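Local coordinates for protein sensory transduction histidine kinase, putative (Borrelia burgdorferi, PDB 5BWJ) that probably senses small molecules in the periplasm through its Venus flytrap domain, the part present here, and signals through histidine phosphorylation, at residues K11-F16 with L67-N72; Q15-Y20 with D158-H163; L85-S90 with S184-V189. One frame throughout, in Å; residues are numbered along the deposited sequence.

Interaction 1: residues K11-F16 with L67-N72; sequences KLVDQF and LGLTYN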
loop_
_atom_site.group_PDB
_atom_site.type_symbol
_atom_site.label_atom_id
_atom_site.label_comp_id
_atom_site.label_asym_id
_atom_site.label_seq_id
_atom_site.Cartn_x
_atom_site.Cartn_y
_atom_site.Cartn_z
ATOM N N LYS B 11 -6.515 -5.423 -19.263
ATOM C CA LYS B 11 -6.154 -4.024 -19.471
ATOM C C LYS B 11 -5.796 -3.357 -18.149
ATOM O O LYS B 11 -6.649 -3.188 -17.274
ATOM C CB LYS B 11 -7.294 -3.265 -20.153
ATOM C CG LYS B 11 -7.368 -3.494 -21.654
ATOM C CD LYS B 11 -8.316 -2.509 -22.315
ATOM C CE LYS B 11 -8.379 -2.710 -23.816
ATOM N NZ LYS B 11 -7.062 -2.494 -24.477
ATOM N N LEU B 12 -4.527 -2.987 -18.011
ATOM C CA LEU B 12 -4.044 -2.311 -16.812
ATOM C C LEU B 12 -4.176 -0.803 -16.983
ATOM O O LEU B 12 -3.473 -0.191 -17.788
ATOM C CB LEU B 12 -2.590 -2.699 -16.527
ATOM C CG LEU B 12 -2.322 -4.208 -16.462
ATOM C CD1 LEU B 12 -0.863 -4.492 -16.140
ATOM C CD2 LEU B 12 -3.224 -4.887 -15.450
ATOM N N VAL B 13 -5.091 -0.209 -16.223
ATOM C CA VAL B 13 -5.416 1.204 -16.379
ATOM C C VAL B 13 -4.541 2.083 -15.490
ATOM O O VAL B 13 -4.400 1.826 -14.294
ATOM C CB VAL B 13 -6.900 1.475 -16.051
ATOM C CG1 VAL B 13 -7.259 2.928 -16.345
ATOM C CG2 VAL B 13 -7.798 0.540 -16.847
ATOM N N ASP B 14 -3.959 3.118 -16.091
ATOM C CA ASP B 14 -3.183 4.116 -15.361
ATOM C C ASP B 14 -2.017 3.447 -14.621
ATOM O O ASP B 14 -1.258 2.685 -15.225
ATOM C CB ASP B 14 -4.102 4.886 -14.403
ATOM C CG ASP B 14 -3.473 6.167 -13.876
ATOM O OD1 ASP B 14 -2.498 6.658 -14.483
ATOM O OD2 ASP B 14 -3.959 6.685 -12.849
ATOM N N GLN B 15 -1.871 3.726 -13.327
ATOM C CA GLN B 15 -0.829 3.109 -12.515
ATOM C C GLN B 15 -1.393 2.740 -11.149
ATOM O O GLN B 15 -2.334 3.370 -10.663
ATOM C CB GLN B 15 0.370 4.046 -12.362
ATOM C CG GLN B 15 0.990 4.476 -13.683
ATOM C CD GLN B 15 2.251 5.293 -13.490
ATOM O OE1 GLN B 15 3.225 4.825 -12.897
ATOM N NE2 GLN B 15 2.238 6.526 -13.983
ATOM N N PHE B 16 -0.806 1.717 -10.539
ATOM C CA PHE B 16 -1.343 1.128 -9.317
ATOM C C PHE B 16 -0.212 0.477 -8.527
ATOM O O PHE B 16 -0.010 -0.733 -8.599
ATOM C CB PHE B 16 -2.433 0.105 -9.671
ATOM C CG PHE B 16 -3.171 -0.462 -8.485
ATOM C CD1 PHE B 16 -4.109 -1.465 -8.672
ATOM C CD2 PHE B 16 -2.949 0.004 -7.198
ATOM C CE1 PHE B 16 -4.799 -1.999 -7.600
ATOM C CE2 PHE B 16 -3.638 -0.527 -6.124
ATOM C CZ PHE B 16 -4.564 -1.530 -6.326
ATOM N N LEU B 67 -8.244 -3.765 -14.778
ATOM C CA LEU B 67 -7.646 -3.526 -13.469
ATOM C C LEU B 67 -7.268 -2.053 -13.344
ATOM O O LEU B 67 -6.929 -1.409 -14.337
ATOM C CB LEU B 67 -6.411 -4.407 -13.262
ATOM C CG LEU B 67 -6.583 -5.915 -13.471
ATOM C CD1 LEU B 67 -5.301 -6.653 -13.109
ATOM C CD2 LEU B 67 -7.744 -6.454 -12.662
ATOM N N GLY B 68 -7.326 -1.529 -12.125
ATOM C CA GLY B 68 -6.971 -0.143 -11.869
ATOM C C GLY B 68 -8.162 0.795 -11.866
ATOM O O GLY B 68 -7.996 2.015 -11.879
ATOM N N LEU B 69 -9.365 0.228 -11.859
ATOM C CA LEU B 69 -10.587 1.022 -11.794
ATOM C C LEU B 69 -11.181 0.962 -10.395
ATOM O O LEU B 69 -11.102 -0.064 -9.721
ATOM C CB LEU B 69 -11.619 0.532 -12.813
ATOM C CG LEU B 69 -11.208 0.544 -14.285
ATOM C CD1 LEU B 69 -12.368 0.072 -15.147
ATOM C CD2 LEU B 69 -10.742 1.928 -14.723
ATOM N N THR B 70 -11.770 2.073 -9.968
ATOM C CA THR B 70 -12.495 2.128 -8.706
ATOM C C THR B 70 -13.962 2.398 -9.003
ATOM O O THR B 70 -14.297 2.889 -10.082
ATOM C CB THR B 70 -11.936 3.216 -7.771
ATOM O OG1 THR B 70 -11.871 4.465 -8.470
ATOM C CG2 THR B 70 -10.547 2.839 -7.286
ATOM N N TYR B 71 -14.837 2.070 -8.059
ATOM C CA TYR B 71 -16.263 2.295 -8.257
ATOM C C TYR B 71 -16.538 3.772 -8.505
ATOM O O TYR B 71 -16.046 4.640 -7.783
ATOM C CB TYR B 71 -17.078 1.813 -7.057
ATOM C CG TYR B 71 -18.568 1.991 -7.262
ATOM C CD1 TYR B 71 -19.325 1.006 -7.881
ATOM C CD2 TYR B 71 -19.213 3.153 -6.857
ATOM C CE1 TYR B 71 -20.683 1.166 -8.080
ATOM C CE2 TYR B 71 -20.571 3.324 -7.052
ATOM C CZ TYR B 71 -21.301 2.326 -7.665
ATOM O OH TYR B 71 -22.653 2.486 -7.863
ATOM N N ASN B 72 -17.327 4.046 -9.536
ATOM C CA ASN B 72 -17.660 5.409 -9.912
ATOM C C ASN B 72 -19.049 5.449 -10.528
ATOM O O ASN B 72 -19.429 4.541 -11.267
ATOM C CB ASN B 72 -16.620 5.965 -10.887
ATOM C CG ASN B 72 -17.029 7.297 -11.480
ATOM O OD1 ASN B 72 -17.441 7.371 -12.637
ATOM N ND2 ASN B 72 -16.922 8.358 -10.687
HETATM O O HOH W 1 -5.649 2.943 -11.518
#
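Leu67 is tied to strand 6-13 through both of its backbone polar groups: its N donates to Lys11 O at 3.0 Å, and its O accepts from Val13 N at 2.9 Å. Both donors lie in the plane of the carbonyl they meet, and the first bond is almost straight, 174° at the hydrogen. Residues 11 and 13 thus flank the parallel bridge of Leu12 with Leu67, within the mixed sheet of this Venus flytrap domain. Direct pairing ends where the chain turns a corner at Gly68. There a water takes over, 3.2 Å from Val13 O and 2.5 Å from Gly68 O, spanning the gap between the diverging backbones. Gly68 has phi 95° and psi 11°, and its lack of a side chain suits it to this corner, because a CB would be driven into Val13 O and the preceding carbonyl.

Leucine and valine suit the buried strand pair. Leu12 and Leu67 run side by side in the same direction, each with CG anti to its carbonyl carbon, so that Leu12 CD2 meets Leu67 CD1 at 3.6 Å. Val13 instead points toward residues 67-72. Its CG2 lies 3.3 Å from Leu67 O, and it crosses Leu69 obliquely. Strand 45-52 adds Ile52 against Val13 and Val49 against Leu12, while the amine of Lys11 leads away to salt bridges with Glu50 and Glu61. Beyond the end of strand 6-13, the Phe16 ring comes obliquely toward the glycine, with CD1 4.5 Å from Gly68 CA.

Interaction 2: residues Q15-Y20 with D158-H163; sequences QFFPFY and DCKTLH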
loop_
_atom_site.group_PDB
_atom_site.type_symbol
_atom_site.label_atom_id
_atom_site.label_comp_id
_atom_site.label_asym_id
_atom_site.label_seq_id
_atom_site.Cartn_x
_atom_site.Cartn_y
_atom_site.Cartn_z
ATOM N N GLN B 15 -1.871 3.726 -13.327
ATOM C CA GLN B 15 -0.829 3.109 -12.515
ATOM C C GLN B 15 -1.393 2.740 -11.149
ATOM O O GLN B 15 -2.334 3.370 -10.663
ATOM C CB GLN B 15 0.370 4.046 -12.362
ATOM C CG GLN B 15 0.990 4.476 -13.683
ATOM C CD GLN B 15 2.251 5.293 -13.490
ATOM O OE1 GLN B 15 3.225 4.825 -12.897
ATOM N NE2 GLN B 15 2.238 6.526 -13.983
ATOM N N PHE B 16 -0.806 1.717 -10.539
ATOM C CA PHE B 16 -1.343 1.128 -9.317
ATOM C C PHE B 16 -0.212 0.477 -8.527
ATOM O O PHE B 16 -0.010 -0.733 -8.599
ATOM C CB PHE B 16 -2.433 0.105 -9.671
ATOM C CG PHE B 16 -3.171 -0.462 -8.485
ATOM C CD1 PHE B 16 -4.109 -1.465 -8.672
ATOM C CD2 PHE B 16 -2.949 0.004 -7.198
ATOM C CE1 PHE B 16 -4.799 -1.999 -7.600
ATOM C CE2 PHE B 16 -3.638 -0.527 -6.124
ATOM C CZ PHE B 16 -4.564 -1.530 -6.326
ATOM N N PHE B 17 0.529 1.287 -7.778
ATOM C CA PHE B 17 1.661 0.789 -7.005
ATOM C C PHE B 17 1.174 -0.158 -5.913
ATOM O O PHE B 17 0.196 0.146 -5.232
ATOM C CB PHE B 17 2.442 1.951 -6.384
ATOM C CG PHE B 17 3.713 1.531 -5.690
ATOM C CD1 PHE B 17 4.931 1.617 -6.345
ATOM C CD2 PHE B 17 3.690 1.051 -4.389
ATOM C CE1 PHE B 17 6.102 1.233 -5.716
ATOM C CE2 PHE B 17 4.857 0.665 -3.755
ATOM C CZ PHE B 17 6.067 0.757 -4.420
ATOM N N PRO B 18 1.852 -1.305 -5.725
ATOM C CA PRO B 18 3.017 -1.859 -6.425
ATOM C C PRO B 18 2.654 -2.887 -7.499
ATOM O O PRO B 18 3.530 -3.611 -7.972
ATOM C CB PRO B 18 3.791 -2.528 -5.294
ATOM C CG PRO B 18 2.702 -3.071 -4.416
ATOM C CD PRO B 18 1.547 -2.089 -4.513
ATOM N N PHE B 19 1.379 -2.961 -7.866
ATOM C CA PHE B 19 0.923 -3.959 -8.831
ATOM C C PHE B 19 1.456 -3.678 -10.232
ATOM O O PHE B 19 1.914 -4.588 -10.921
ATOM C CB PHE B 19 -0.605 -4.021 -8.840
ATOM C CG PHE B 19 -1.183 -4.559 -7.565
ATOM C CD1 PHE B 19 -1.418 -5.916 -7.415
ATOM C CD2 PHE B 19 -1.470 -3.713 -6.506
ATOM C CE1 PHE B 19 -1.940 -6.416 -6.239
ATOM C CE2 PHE B 19 -1.990 -4.207 -5.328
ATOM C CZ PHE B 19 -2.226 -5.561 -5.193
ATOM N N TYR B 20 1.399 -2.420 -10.654
ATOM C CA TYR B 20 2.036 -2.013 -11.898
ATOM C C TYR B 20 2.231 -0.505 -11.912
ATOM O O TYR B 20 1.332 0.252 -11.548
ATOM C CB TYR B 20 1.217 -2.465 -13.114
ATOM C CG TYR B 20 -0.217 -1.995 -13.115
ATOM C CD1 TYR B 20 -0.571 -0.785 -13.697
ATOM C CD2 TYR B 20 -1.221 -2.764 -12.539
ATOM C CE1 TYR B 20 -1.881 -0.352 -13.700
ATOM C CE2 TYR B 20 -2.534 -2.339 -12.536
ATOM C CZ TYR B 20 -2.858 -1.133 -13.117
ATOM O OH TYR B 20 -4.165 -0.709 -13.118
ATOM N N ASP B 158 -5.044 8.115 -4.802
ATOM C CA ASP B 158 -4.374 6.968 -4.199
ATOM C C ASP B 158 -3.134 7.373 -3.404
ATOM O O ASP B 158 -2.270 8.088 -3.910
ATOM C CB ASP B 158 -3.989 5.964 -5.287
ATOM C CG ASP B 158 -3.418 4.683 -4.721
ATOM O OD1 ASP B 158 -2.185 4.609 -4.546
ATOM O OD2 ASP B 158 -4.203 3.751 -4.448
ATOM N N CYS B 159 -3.049 6.890 -2.166
ATOM C CA CYS B 159 -1.977 7.283 -1.252
ATOM C C CYS B 159 -0.598 6.856 -1.741
ATOM O O CYS B 159 0.366 7.614 -1.629
ATOM C CB CYS B 159 -2.217 6.699 0.146
ATOM S SG CYS B 159 -2.290 4.886 0.222
ATOM N N LYS B 160 -0.504 5.644 -2.277
ATOM C CA LYS B 160 0.787 5.096 -2.686
ATOM C C LYS B 160 1.200 5.544 -4.087
ATOM O O LYS B 160 2.355 5.904 -4.310
ATOM C CB LYS B 160 0.754 3.566 -2.620
ATOM C CG LYS B 160 0.715 3.014 -1.203
ATOM C CD LYS B 160 0.588 1.499 -1.183
ATOM C CE LYS B 160 0.477 0.977 0.243
ATOM N NZ LYS B 160 0.198 -0.484 0.287
ATOM N N THR B 161 0.259 5.532 -5.026
ATOM C CA THR B 161 0.589 5.750 -6.435
ATOM C C THR B 161 0.927 7.206 -6.749
ATOM O O THR B 161 1.934 7.486 -7.402
ATOM C CB THR B 161 -0.564 5.307 -7.357
ATOM O OG1 THR B 161 -0.881 3.935 -7.103
ATOM C CG2 THR B 161 -0.174 5.465 -8.829
ATOM N N LEU B 162 0.081 8.129 -6.305
ATOM C CA LEU B 162 0.311 9.543 -6.577
ATOM C C LEU B 162 1.602 9.998 -5.916
ATOM O O LEU B 162 2.359 10.795 -6.477
ATOM C CB LEU B 162 -0.863 10.390 -6.087
ATOM C CG LEU B 162 -2.213 10.122 -6.753
ATOM C CD1 LEU B 162 -3.247 11.104 -6.235
ATOM C CD2 LEU B 162 -2.115 10.200 -8.276
ATOM N N HIS B 163 1.850 9.473 -4.724
ATOM C CA HIS B 163 3.049 9.807 -3.978
ATOM C C HIS B 163 4.295 9.252 -4.659
ATOM O O HIS B 163 5.325 9.923 -4.729
ATOM C CB HIS B 163 2.954 9.270 -2.554
ATOM C CG HIS B 163 4.081 9.706 -1.677
ATOM N ND1 HIS B 163 4.031 10.859 -0.926
ATOM C CD2 HIS B 163 5.298 9.159 -1.450
ATOM C CE1 HIS B 163 5.165 10.998 -0.263
ATOM N NE2 HIS B 163 5.951 9.980 -0.566
HETATM O O HOH W 2 -3.786 4.272 -8.279
HETATM O O HOH W 3 -1.766 1.987 -4.576
#
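Asp158 OD1 is gripped by two good hydrogen bonds, a weak one from Lys160 N and a water that also meets Phe17 O, in a helix-capping site at the head of helix 161-169. Thr161 N meets the anti lone pair of Asp158 OD1 at 2.7 Å, whereas Thr161 OG1 reaches the same OD1 at 2.9 Å from above the carboxylate plane, 69° out of it. So many donors beside a helix start would probably keep the aspartate ionised.

Having given its proton to Asp158, Thr161 OG1 accepts from Phe17 N at 3.1 Å, and a second water joins it to Gln15 O. Threonine suits this place because its other branch is apolar: CG2, anti to the backbone N, packs 3.8 Å from Gln15 CB. The receiving loop is shaped by a classic beta bulge, Phe19 and Tyr20 both facing Phe16, and by a cis peptide before Pro18. Phe19 CD2 sits over the centre of the Phe16 ring, 3.7 Å above its plane. The Phe17 ring, by contrast, reaches the dimer interface, where Lys160 of the second subunit makes a cation-pi contact with it. Within its own chain, Phe17 CD2 approaches Lys160 CB to 4.3 Å.

Interaction 3: residues L85-S90 with S184-V189; sequences LARSIS and SIKNRV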
loop_
_atom_site.group_PDB
_atom_site.type_symbol
_atom_site.label_atom_id
_atom_site.label_comp_id
_atom_site.label_asym_id
_atom_site.label_seq_id
_atom_site.Cartn_x
_atom_site.Cartn_y
_atom_site.Cartn_z
ATOM N N LEU B 85 -9.006 -6.516 -5.203
ATOM C CA LEU B 85 -7.605 -6.814 -5.477
ATOM C C LEU B 85 -6.703 -6.275 -4.371
ATOM O O LEU B 85 -5.765 -6.945 -3.940
ATOM C CB LEU B 85 -7.195 -6.229 -6.828
ATOM C CG LEU B 85 -5.742 -6.441 -7.258
ATOM C CD1 LEU B 85 -5.352 -7.912 -7.209
ATOM C CD2 LEU B 85 -5.534 -5.883 -8.656
ATOM N N ALA B 86 -6.991 -5.061 -3.919
ATOM C CA ALA B 86 -6.239 -4.448 -2.834
ATOM C C ALA B 86 -6.982 -3.230 -2.305
ATOM O O ALA B 86 -8.000 -2.820 -2.866
ATOM C CB ALA B 86 -4.846 -4.058 -3.299
ATOM N N ARG B 87 -6.462 -2.660 -1.223
ATOM C CA ARG B 87 -7.063 -1.491 -0.594
ATOM C C ARG B 87 -6.123 -0.296 -0.659
ATOM O O ARG B 87 -4.903 -0.454 -0.687
ATOM C CB ARG B 87 -7.419 -1.790 0.863
ATOM C CG ARG B 87 -8.743 -2.505 1.057
ATOM C CD ARG B 87 -8.992 -2.787 2.531
ATOM N NE ARG B 87 -10.411 -2.969 2.833
ATOM C CZ ARG B 87 -11.050 -4.136 2.810
ATOM N NH1 ARG B 87 -12.342 -4.184 3.107
ATOM N NH2 ARG B 87 -10.412 -5.255 2.490
ATOM N N SER B 88 -6.706 0.898 -0.675
ATOM C CA SER B 88 -5.944 2.139 -0.636
ATOM C C SER B 88 -6.589 3.120 0.337
ATOM O O SER B 88 -7.694 2.887 0.830
ATOM C CB SER B 88 -5.854 2.764 -2.031
ATOM O OG SER B 88 -5.211 1.891 -2.944
ATOM N N ILE B 89 -5.882 4.211 0.613
ATOM C CA ILE B 89 -6.411 5.295 1.424
ATOM C C ILE B 89 -6.435 6.564 0.583
ATOM O O ILE B 89 -5.448 6.903 -0.069
ATOM C CB ILE B 89 -5.573 5.519 2.703
ATOM C CG1 ILE B 89 -5.559 4.241 3.548
ATOM C CG2 ILE B 89 -6.128 6.699 3.508
ATOM C CD1 ILE B 89 -4.708 4.320 4.812
ATOM N N SER B 90 -7.571 7.253 0.581
ATOM C CA SER B 90 -7.688 8.516 -0.134
ATOM C C SER B 90 -6.940 9.605 0.626
ATOM O O SER B 90 -7.149 9.787 1.824
ATOM C CB SER B 90 -9.157 8.903 -0.316
ATOM O OG SER B 90 -9.755 9.233 0.926
ATOM N N SER B 184 -11.222 4.624 3.297
ATOM C CA SER B 184 -10.689 3.339 2.867
ATOM C C SER B 184 -11.279 2.994 1.505
ATOM O O SER B 184 -12.490 2.820 1.372
ATOM C CB SER B 184 -11.007 2.242 3.882
ATOM O OG SER B 184 -10.397 1.020 3.504
ATOM N N ILE B 185 -10.414 2.905 0.499
ATOM C CA ILE B 185 -10.838 2.674 -0.876
ATOM C C ILE B 185 -10.529 1.248 -1.307
ATOM O O ILE B 185 -9.418 0.760 -1.114
ATOM C CB ILE B 185 -10.146 3.653 -1.851
ATOM C CG1 ILE B 185 -10.384 5.103 -1.415
ATOM C CG2 ILE B 185 -10.630 3.427 -3.282
ATOM C CD1 ILE B 185 -11.841 5.523 -1.398
ATOM N N LYS B 186 -11.520 0.591 -1.900
ATOM C CA LYS B 186 -11.348 -0.762 -2.412
ATOM C C LYS B 186 -10.998 -0.729 -3.897
ATOM O O LYS B 186 -11.679 -0.076 -4.692
ATOM C CB LYS B 186 -12.617 -1.585 -2.185
ATOM C CG LYS B 186 -13.177 -1.476 -0.776
ATOM C CD LYS B 186 -14.407 -2.350 -0.591
ATOM C CE LYS B 186 -15.190 -1.954 0.654
ATOM N NZ LYS B 186 -14.340 -1.937 1.874
ATOM N N ASN B 187 -9.924 -1.422 -4.258
ATOM C CA ASN B 187 -9.540 -1.579 -5.655
ATOM C C ASN B 187 -9.988 -2.947 -6.155
ATOM O O ASN B 187 -9.518 -3.977 -5.670
ATOM C CB ASN B 187 -8.029 -1.405 -5.820
ATOM C CG ASN B 187 -7.548 -0.046 -5.346
ATOM O OD1 ASN B 187 -7.740 0.964 -6.026
ATOM N ND2 ASN B 187 -6.924 -0.013 -4.175
ATOM N N ARG B 188 -10.902 -2.948 -7.120
ATOM C CA ARG B 188 -11.543 -4.178 -7.573
ATOM C C ARG B 188 -11.232 -4.506 -9.031
ATOM O O ARG B 188 -10.811 -3.645 -9.804
ATOM C CB ARG B 188 -13.060 -4.078 -7.395
ATOM C CG ARG B 188 -13.526 -3.893 -5.958
ATOM C CD ARG B 188 -15.040 -3.760 -5.898
ATOM N NE ARG B 188 -15.538 -3.593 -4.533
ATOM C CZ ARG B 188 -15.850 -4.593 -3.713
ATOM N NH1 ARG B 188 -15.717 -5.856 -4.103
ATOM N NH2 ARG B 188 -16.296 -4.331 -2.492
ATOM N N VAL B 189 -11.444 -5.769 -9.389
ATOM C CA VAL B 189 -11.400 -6.203 -10.777
ATOM C C VAL B 189 -12.749 -5.898 -11.414
ATOM O O VAL B 189 -13.790 -6.078 -10.781
ATOM C CB VAL B 189 -11.091 -7.708 -10.899
ATOM C CG1 VAL B 189 -10.994 -8.123 -12.360
ATOM C CG2 VAL B 189 -9.803 -8.051 -10.162
HETATM O O HOH W 4 -7.992 1.100 3.119
#
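The Asn187 amide holds Ser88 OG close to its own plane, 13° out, through a 2.8 Å bond from ND2, and the same nitrogen makes a weak bond to Ala86 O. Ser88 OG is also hydrogen-bonded to Asp158 OD2. The Arg87 guanidinium has Ser184 OG near its plane at one edge, 4.0 Å from NE, and Lys186 alongside. Arg87 NH1 and Lys186 NZ are only 3.2 Å apart, a repulsive pair probably eased by the salt bridge from Arg87 to Glu84.

The antiparallel ladder runs between these two sets of side chains, Ala86, Ser88, Ile185 and Asn187 on one face and Arg87, Ile89, Ser184 and Lys186 on the other. Ser88 N gives to Ile185 O at 2.8 Å; Ile185 N returns the bond to Ser88 O at 2.7 Å, but from 32° above the carbonyl plane. At the other end a classic beta bulge sets Leu85 and Ala86 together against Asn187, whose O accepts from Leu85 N at 2.6 Å and more loosely from Ala86 N at 3.3 Å. Serine suits its place by offering OG as an acceptor to ND2; Asn187, with CG anti to the carbonyl carbon, reaches across to it and to Ala86 O.

Ile185 and Ser88 pack on Tyr122 of helix 121-128, Val189 packs on Leu67 of strand 65-69, the antiparallel neighbour of strand 184-192 in the same sheet, and Ile89 meets Phe19 of the second subunit.

How the interactions relate
Interaction 1 is the most central and is almost wholly buried, built of leucine and valine beside two backbone bonds. Interaction 2, also buried, joins a loop to a capped helix start through one backbone-to-hydroxyl bond and bridging waters, and it reaches the second subunit. Interaction 3 is partly buried, touches that subunit too, and adds charged side chains to a longer ladder. The first two share Gln15 and Phe16, and Tyr20 OH of the loop probably bonds to Val13 O. Phe16 CZ also meets Asn187 CG at 3.5 Å. Ser88 OG and Asp158 OD2 link interactions 2 and 3, while strands 65-69 and 184-192 are neighbours in one sheet.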